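Local coordinates for modulator of the activity of Ets CG15085-PA (Drosophila melanogaster, PDB 1SV0), which probably regulates Ets-family transcription by binding the SAM domain of the repressor Yan through its own SAM domain and depolymerising Yan, at residues L9-W14 and R75-M80. Sequence-based numbering, arbitrary orientation.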
ATOM      1  N   LEU C   9     -14.963  -7.063  -8.974  1.00 36.24           N
ATOM      2  CA  LEU C   9     -14.255  -8.174  -9.598  1.00 37.54           C
ATOM      3  C   LEU C   9     -12.773  -7.889  -9.805  1.00 37.49           C
ATOM      4  O   LEU C   9     -11.949  -8.787  -9.674  1.00 38.84           O
ATOM      5  CB  LEU C   9     -14.907  -8.510 -10.944  1.00 38.89           C
ATOM      6  CG  LEU C   9     -16.387  -8.883 -10.838  1.00 39.70           C
ATOM      7  CD1 LEU C   9     -17.009  -9.025 -12.233  1.00 40.85           C
ATOM      8  CD2 LEU C   9     -16.510 -10.174 -10.042  1.00 39.79           C
ATOM      9  N   ASP C  10     -12.432  -6.643 -10.132  1.00 37.76           N
ATOM     10  CA  ASP C  10     -11.031  -6.275 -10.344  1.00 38.04           C
ATOM     11  C   ASP C  10     -10.472  -5.689  -9.044  1.00 36.14           C
ATOM     12  O   ASP C  10     -10.836  -4.585  -8.655  1.00 35.68           O
ATOM     13  CB  ASP C  10     -10.917  -5.234 -11.462  1.00 37.62           C
ATOM     14  CG  ASP C  10      -9.486  -5.051 -11.953  1.00 40.10           C
ATOM     15  OD1 ASP C  10      -8.541  -5.227 -11.152  1.00 37.97           O
ATOM     16  OD2 ASP C  10      -9.307  -4.720 -13.148  1.00 43.94           O
ATOM     17  N   PRO C  11      -9.576  -6.422  -8.366  1.00 37.63           N
ATOM     18  CA  PRO C  11      -8.947  -6.005  -7.101  1.00 36.78           C
ATOM     19  C   PRO C  11      -8.264  -4.632  -7.180  1.00 37.91           C
ATOM     20  O   PRO C  11      -8.071  -3.956  -6.161  1.00 35.47           O
ATOM     21  CB  PRO C  11      -7.942  -7.120  -6.831  1.00 37.22           C
ATOM     22  CG  PRO C  11      -8.558  -8.304  -7.491  1.00 39.84           C
ATOM     23  CD  PRO C  11      -9.062  -7.736  -8.792  1.00 36.52           C
ATOM     24  N   ARG C  12      -7.891  -4.232  -8.393  1.00 36.27           N
ATOM     25  CA  ARG C  12      -7.242  -2.942  -8.595  1.00 36.38           C
ATOM     26  C   ARG C  12      -8.230  -1.795  -8.420  1.00 35.00           C
ATOM     27  O   ARG C  12      -7.836  -0.643  -8.271  1.00 34.58           O
ATOM     28  CB  ARG C  12      -6.598  -2.896  -9.984  1.00 37.99           C
ATOM     29  CG  ARG C  12      -5.434  -3.862 -10.126  1.00 39.02           C
ATOM     30  CD  ARG C  12      -4.944  -3.968 -11.569  1.00 43.27           C
ATOM     31  NE  ARG C  12      -5.967  -4.530 -12.447  1.00 45.37           N
ATOM     32  CZ  ARG C  12      -5.759  -4.873 -13.716  1.00 47.81           C
ATOM     33  NH1 ARG C  12      -4.560  -4.710 -14.259  1.00 47.92           N
ATOM     34  NH2 ARG C  12      -6.747  -5.388 -14.439  1.00 47.73           N
ATOM     35  N   ASP C  13      -9.521  -2.108  -8.431  1.00 34.92           N
ATOM     36  CA  ASP C  13     -10.531  -1.077  -8.243  1.00 34.73           C
ATOM     37  C   ASP C  13     -10.942  -0.991  -6.772  1.00 32.81           C
ATOM     38  O   ASP C  13     -11.771  -0.164  -6.405  1.00 31.38           O
ATOM     39  CB  ASP C  13     -11.779  -1.367  -9.087  1.00 37.62           C
ATOM     40  CG  ASP C  13     -11.498  -1.351 -10.578  1.00 41.80           C
ATOM     41  OD1 ASP C  13     -10.530  -0.679 -10.998  1.00 43.24           O
ATOM     42  OD2 ASP C  13     -12.263  -1.995 -11.332  1.00 43.60           O
ATOM     43  N   TRP C  14     -10.356  -1.835  -5.932  1.00 30.87           N
ATOM     44  CA  TRP C  14     -10.707  -1.849  -4.510  1.00 29.24           C
ATOM     45  C   TRP C  14     -10.277  -0.610  -3.725  1.00 29.04           C
ATOM     46  O   TRP C  14      -9.130  -0.166  -3.813  1.00 29.51           O
ATOM     47  CB  TRP C  14     -10.106  -3.085  -3.823  1.00 28.07           C
ATOM     48  CG  TRP C  14     -10.753  -4.400  -4.169  1.00 27.40           C
ATOM     49  CD1 TRP C  14     -11.772  -4.614  -5.062  1.00 29.37           C
ATOM     50  CD2 TRP C  14     -10.418  -5.686  -3.629  1.00 28.01           C
ATOM     51  NE1 TRP C  14     -12.088  -5.954  -5.107  1.00 27.06           N
ATOM     52  CE2 TRP C  14     -11.274  -6.634  -4.240  1.00 27.37           C
ATOM     53  CE3 TRP C  14      -9.475  -6.132  -2.689  1.00 27.45           C
ATOM     54  CZ2 TRP C  14     -11.216  -8.001  -3.941  1.00 28.72           C
ATOM     55  CZ3 TRP C  14      -9.417  -7.496  -2.391  1.00 28.72           C
ATOM     56  CH2 TRP C  14     -10.283  -8.413  -3.016  1.00 28.77           C
ATOM     57  N   ARG C  75      -7.371 -13.391  -7.400  1.00 36.95           N
ATOM     58  CA  ARG C  75      -8.331 -12.392  -7.848  1.00 36.01           C
ATOM     59  C   ARG C  75      -7.701 -11.472  -8.890  1.00 36.80           C
ATOM     60  O   ARG C  75      -8.312 -11.170  -9.917  1.00 35.16           O
ATOM     61  CB  ARG C  75      -8.842 -11.569  -6.659  1.00 33.97           C
ATOM     62  CG  ARG C  75      -9.824 -12.313  -5.761  1.00 34.58           C
ATOM     63  CD  ARG C  75     -10.138 -11.520  -4.501  1.00 32.42           C
ATOM     64  NE  ARG C  75     -11.045 -12.235  -3.607  1.00 33.90           N
ATOM     65  CZ  ARG C  75     -12.370 -12.103  -3.603  1.00 35.92           C
ATOM     66  NH1 ARG C  75     -12.970 -11.274  -4.449  1.00 33.29           N
ATOM     67  NH2 ARG C  75     -13.099 -12.803  -2.742  1.00 38.23           N
ATOM     68  N   LEU C  76      -6.472 -11.039  -8.629  1.00 36.71           N
ATOM     69  CA  LEU C  76      -5.776 -10.155  -9.553  1.00 38.15           C
ATOM     70  C   LEU C  76      -5.502 -10.868 -10.881  1.00 39.61           C
ATOM     71  O   LEU C  76      -5.731 -10.311 -11.956  1.00 39.03           O
ATOM     72  CB  LEU C  76      -4.461  -9.681  -8.933  1.00 37.32           C
ATOM     73  CG  LEU C  76      -3.589  -8.751  -9.787  1.00 38.19           C
ATOM     74  CD1 LEU C  76      -4.362  -7.488 -10.148  1.00 38.06           C
ATOM     75  CD2 LEU C  76      -2.323  -8.398  -9.016  1.00 39.29           C
ATOM     76  N   ALA C  77      -5.024 -12.102 -10.800  1.00 42.00           N
ATOM     77  CA  ALA C  77      -4.719 -12.879 -11.999  1.00 46.26           C
ATOM     78  C   ALA C  77      -5.907 -12.935 -12.949  1.00 47.70           C
ATOM     79  O   ALA C  77      -5.799 -12.511 -14.099  1.00 48.33           O
ATOM     80  CB  ALA C  77      -4.283 -14.292 -11.618  1.00 45.46           C
ATOM     81  N   ARG C  78      -7.043 -13.439 -12.473  1.00 50.54           N
ATOM     82  CA  ARG C  78      -8.214 -13.542 -13.335  1.00 54.92           C
ATOM     83  C   ARG C  78      -8.645 -12.179 -13.864  1.00 55.77           C
ATOM     84  O   ARG C  78      -9.139 -12.073 -14.986  1.00 55.83           O
ATOM     85  CB  ARG C  78      -9.385 -14.218 -12.607  1.00 57.94           C
ATOM     86  CG  ARG C  78     -10.077 -13.367 -11.563  1.00 62.55           C
ATOM     87  CD  ARG C  78     -11.407 -13.983 -11.109  1.00 67.21           C
ATOM     88  NE  ARG C  78     -11.257 -15.186 -10.287  1.00 70.85           N
ATOM     89  CZ  ARG C  78     -11.023 -16.411 -10.754  1.00 72.53           C
ATOM     90  NH1 ARG C  78     -10.907 -16.624 -12.059  1.00 74.26           N
ATOM     91  NH2 ARG C  78     -10.906 -17.429  -9.911  1.00 72.69           N
ATOM     92  N   ALA C  79      -8.449 -11.134 -13.068  1.00 56.42           N
ATOM     93  CA  ALA C  79      -8.820  -9.790 -13.495  1.00 58.24           C
ATOM     94  C   ALA C  79      -7.973  -9.334 -14.684  1.00 60.47           C
ATOM     95  O   ALA C  79      -8.501  -8.811 -15.669  1.00 60.10           O
ATOM     96  CB  ALA C  79      -8.663  -8.811 -12.345  1.00 58.19           C
ATOM     97  N   MET C  80      -6.661  -9.535 -14.600  1.00 61.99           N
ATOM     98  CA  MET C  80      -5.777  -9.120 -15.680  1.00 65.20           C
ATOM     99  C   MET C  80      -6.154  -9.779 -17.014  1.00 66.81           C
ATOM    100  O   MET C  80      -5.694  -9.360 -18.078  1.00 66.29           O
ATOM    101  CB  MET C  80      -4.321  -9.412 -15.307  1.00 65.68           C
ATOM    102  CG  MET C  80      -3.923  -8.796 -13.975  1.00 68.03           C
ATOM    103  SD  MET C  80      -2.164  -8.434 -13.844  1.00 72.19           S
ATOM    104  CE  MET C  80      -2.207  -6.649 -13.643  1.00 71.50           C
TER
HETATM  105  O   HOH W   1     -11.040 -11.215  -9.667  1.00 49.51           O
HETATM  106  O   HOH W   2     -11.584  -9.836  -7.015  1.00 59.99           O
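The benzo end of the Trp14 indole meets the side chain of Arg75. Arg75 CD comes obliquely to within 3.4 Å of Trp14 CH2, and Arg75 NE lies at the ring edge, in plane. Pro11 CA sits over one face of the same ring, offset toward the rim. The Arg75 guanidinium is turned 58° from the indole, so the two groups are not stacked. A water lies at the edge of this guanidinium, in its plane, and accepts a long bond of 3.3 Å from Arg75 NH1. Arg75 NE and NH2 form salt bridges with Asp71 and Asp5, while Trp14 NE1 bonds to Pro8 O.

The second flat group is the guanidinium of Arg12. Met80 CG lies over one face, offset toward the rim. The Asp10 carboxylate takes the edge, side-on. Arg12 NE binds the syn lone pair of Asp10 OD1 at 3.0 Å, nearly straight at 169°, and Arg12 NH2 bridges to Asp10 OD2 at 2.9 Å. The bend at chi3 (-64°) turns the Arg12 chain back to this carboxylate. Asp10 OD1 also accepts from Arg12 N, closing an Asx turn. Three bonds, two of them on OD1, fix the rotation of the carboxylate.

Between these groups the packing is apolar. Pro11 CG presses on Arg75 CB at 3.4 Å, and Pro11 CD meets Ala79 CB at 3.7 Å. Leu76 CD1 lies across the aliphatic part of Arg12, 3.8 Å from Arg12 CG. No direct hydrogen bond joins the segments. The water at Arg75 NH1 donates to Leu9 O; another donates to both Leu9 O and Arg75 O.

Leu76 and Arg12 both touch Cys50 of helix 46-51. The contact thus packs the 3-10 turn before helix 16-30 against the long C-terminal helix 65-80, within the all-helical bundle of a SAM domain.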